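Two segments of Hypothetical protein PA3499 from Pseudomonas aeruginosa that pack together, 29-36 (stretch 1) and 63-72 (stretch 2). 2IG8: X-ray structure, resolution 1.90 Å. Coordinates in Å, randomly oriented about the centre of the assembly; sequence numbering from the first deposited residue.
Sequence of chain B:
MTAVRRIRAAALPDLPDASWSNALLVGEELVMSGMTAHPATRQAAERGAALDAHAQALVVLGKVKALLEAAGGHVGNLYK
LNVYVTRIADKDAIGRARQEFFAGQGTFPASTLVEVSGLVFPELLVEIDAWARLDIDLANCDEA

Stretch 1 29-36: ELVMSGMT
Stretch 2 63-72: KVKALLEAAG

A helix laid across a strand usually makes contact through a periodic set of apolar side chains, and residues 29-36 and 63-72 of this Pseudomonas aeruginosa protein illustrate the principle. Residues 29-32 form a strand, with phi/psi running from -83/123 at Glu29 to -128/145 at Met32. The chain continues through Ser33 (-71/161) and Gly34 (-61/134) to Met35 (-109/143) and Thr36 (-133/170). Residues 63-70 are the end of a helix that begins earlier, with phi near -60° and psi between -29° and -48°. The strand and helix axes approach to 9.9 Å, and their N-to-C directions differ by 139°, so the segments run roughly antiparallel. The register follows: CA of Leu30 lies 7.4 Å from CA of Leu68, CA of Met32 7.9 Å from CA of Leu67, and CA of Met35 6.9 Å from CA of Lys63.

Helical hydrogen bonds hold the second stretch in shape, from Leu67 N to Lys63 O (3.0 Å) through Ala71 N to Leu67 O (3.1 Å). Ala71 (-92/3) leads into Gly72, whose positive phi (83/18) closes the helix in a Schellman motif; Gly72 N bonds back to Glu69 O at 2.9 Å.

Apolar packing makes up most of the interface, which buries 455 Å² in all. Strand alternation turns Leu30 and Met32 toward the helix while Val31 stays out of reach. Leu30 (chi1 t, chi2 p) places CD2 3.7 Å from both CA and CD2 of Leu68, and its CD1 3.9 Å from Ala71 CB. Leu68 (m, t) leaves its backbone sideways, but its end comes nearer. Met32 (m, t, chi3 -94°) sets SD 4.0 Å from Val64 CG1 and CG 4.0 Å from Leu67 CD1. Met35 (m, m, chi3 115°) brings SD to 4.0 Å from that same Leu67 CD1, so this methyl meets both methionines; Met35 CG also lies 4.2 Å from Val64 CG2. Leu67 is m, t and Val64 is t. Flexible thioethers and branched aliphatic chains can fit closely without directional bonds.

Polar bonding across the interface is confined to one hydrogen bond. Lys63, extended beyond chi1 (m, t, t, t), carries NZ to 2.8 Å from Thr36 O, donating to a carbonyl, while its CB lies 4.1 Å from Met35 SD. Away from the strand, Lys65 (t, t, 138°, p) and Glu69 (m, t, -10°) form a salt bridge one helical turn apart, with a very short NZ to OE2 distance of 2.4 Å.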

# COMPACT_ATOMS: atom_id res chain seq x y z
N GLU B 29 -9.72 0.09 -13.68
CA GLU B 29 -8.91 0.54 -12.55
C GLU B 29 -7.96 1.66 -12.96
O GLU B 29 -7.16 1.47 -13.87
CB GLU B 29 -8.10 -0.63 -12.01
CG GLU B 29 -7.34 -0.30 -10.73
CD GLU B 29 -8.21 -0.41 -9.48
OE1 GLU B 29 -9.23 -1.15 -9.50
OE2 GLU B 29 -7.83 0.21 -8.48
N LEU B 30 -8.05 2.82 -12.31
CA LEU B 30 -7.05 3.89 -12.52
C LEU B 30 -5.93 3.77 -11.50
O LEU B 30 -6.10 4.10 -10.34
CB LEU B 30 -7.66 5.28 -12.45
CG LEU B 30 -6.74 6.40 -12.95
CD1 LEU B 30 -6.35 6.18 -14.41
CD2 LEU B 30 -7.41 7.77 -12.75
N VAL B 31 -4.82 3.23 -11.96
CA VAL B 31 -3.65 3.03 -11.13
C VAL B 31 -2.85 4.31 -11.18
O VAL B 31 -2.53 4.80 -12.27
CB VAL B 31 -2.80 1.86 -11.64
CG1 VAL B 31 -1.56 1.66 -10.76
CG2 VAL B 31 -3.65 0.55 -11.74
N MET B 32 -2.52 4.85 -10.02
CA MET B 32 -1.88 6.14 -9.93
C MET B 32 -0.64 6.06 -9.07
O MET B 32 -0.61 5.35 -8.06
CB MET B 32 -2.84 7.16 -9.28
CG MET B 32 -4.06 7.53 -10.15
SD MET B 32 -5.30 8.63 -9.35
CE MET B 32 -6.41 7.36 -8.72
N SER B 33 0.37 6.83 -9.45
CA SER B 33 1.52 7.05 -8.60
C SER B 33 1.15 7.91 -7.41
O SER B 33 0.16 8.63 -7.43
CB SER B 33 2.65 7.74 -9.39
OG SER B 33 3.28 6.82 -10.29
N GLY B 34 1.99 7.85 -6.39
CA GLY B 34 1.84 8.70 -5.24
C GLY B 34 1.95 10.15 -5.66
O GLY B 34 2.84 10.51 -6.46
N MET B 35 1.04 10.96 -5.16
CA MET B 35 0.98 12.38 -5.50
C MET B 35 1.40 13.27 -4.33
O MET B 35 1.11 12.97 -3.16
CB MET B 35 -0.42 12.74 -6.00
CG MET B 35 -0.76 12.20 -7.42
SD MET B 35 0.15 12.97 -8.80
CE MET B 35 1.11 11.53 -9.36
N THR B 36 2.11 14.35 -4.66
CA THR B 36 2.60 15.30 -3.68
C THR B 36 2.28 16.72 -4.16
O THR B 36 1.88 16.93 -5.33
CB THR B 36 4.11 15.21 -3.47
OG1 THR B 36 4.77 15.85 -4.57
CG2 THR B 36 4.60 13.76 -3.33
N LYS B 63 -4.53 17.07 -7.59
CA LYS B 63 -3.77 16.31 -8.58
C LYS B 63 -4.44 14.95 -8.90
O LYS B 63 -4.61 14.60 -10.07
CB LYS B 63 -2.32 16.11 -8.12
CG LYS B 63 -1.53 17.42 -8.16
CD LYS B 63 -0.05 17.22 -7.87
CE LYS B 63 0.66 18.57 -7.94
NZ LYS B 63 2.05 18.42 -7.65
N VAL B 64 -4.83 14.23 -7.85
CA VAL B 64 -5.60 13.00 -8.02
C VAL B 64 -6.84 13.25 -8.89
O VAL B 64 -7.11 12.49 -9.83
CB VAL B 64 -5.99 12.41 -6.65
CG1 VAL B 64 -6.97 11.23 -6.82
CG2 VAL B 64 -4.70 12.00 -5.89
N LYS B 65 -7.58 14.31 -8.61
CA LYS B 65 -8.74 14.67 -9.42
C LYS B 65 -8.42 14.96 -10.88
O LYS B 65 -9.19 14.60 -11.78
CB LYS B 65 -9.45 15.85 -8.78
CG LYS B 65 -10.61 16.38 -9.57
CD LYS B 65 -11.47 17.21 -8.66
CE LYS B 65 -11.95 18.47 -9.30
NZ LYS B 65 -12.87 18.24 -10.40
N ALA B 66 -7.29 15.63 -11.12
CA ALA B 66 -6.81 15.89 -12.46
C ALA B 66 -6.54 14.58 -13.20
O ALA B 66 -6.95 14.44 -14.36
CB ALA B 66 -5.53 16.79 -12.44
N LEU B 67 -5.92 13.62 -12.53
CA LEU B 67 -5.68 12.31 -13.15
C LEU B 67 -7.00 11.60 -13.45
O LEU B 67 -7.19 11.08 -14.56
CB LEU B 67 -4.77 11.44 -12.27
CG LEU B 67 -3.34 11.94 -12.06
CD1 LEU B 67 -2.63 11.14 -10.94
CD2 LEU B 67 -2.55 11.95 -13.35
N LEU B 68 -7.91 11.60 -12.47
CA LEU B 68 -9.23 10.99 -12.65
C LEU B 68 -9.96 11.57 -13.85
O LEU B 68 -10.51 10.84 -14.67
CB LEU B 68 -10.09 11.17 -11.40
CG LEU B 68 -9.75 10.27 -10.21
CD1 LEU B 68 -10.35 10.82 -8.90
CD2 LEU B 68 -10.20 8.81 -10.48
N GLU B 69 -9.98 12.90 -13.92
CA GLU B 69 -10.60 13.61 -15.04
C GLU B 69 -9.93 13.33 -16.38
O GLU B 69 -10.62 13.18 -17.39
CB GLU B 69 -10.69 15.11 -14.75
CG GLU B 69 -11.73 15.36 -13.66
CD GLU B 69 -11.94 16.81 -13.29
OE1 GLU B 69 -11.15 17.68 -13.73
OE2 GLU B 69 -12.90 17.09 -12.53
N ALA B 70 -8.61 13.20 -16.39
CA ALA B 70 -7.90 12.86 -17.60
C ALA B 70 -8.34 11.50 -18.13
O ALA B 70 -8.32 11.26 -19.34
CB ALA B 70 -6.39 12.91 -17.39
N ALA B 71 -8.77 10.61 -17.24
CA ALA B 71 -9.26 9.27 -17.60
C ALA B 71 -10.78 9.23 -17.81
O ALA B 71 -11.33 8.16 -18.06
CB ALA B 71 -8.84 8.26 -16.52
N GLY B 72 -11.46 10.37 -17.70
CA GLY B 72 -12.92 10.43 -17.83
C GLY B 72 -13.68 10.07 -16.57
O GLY B 72 -14.86 9.76 -16.63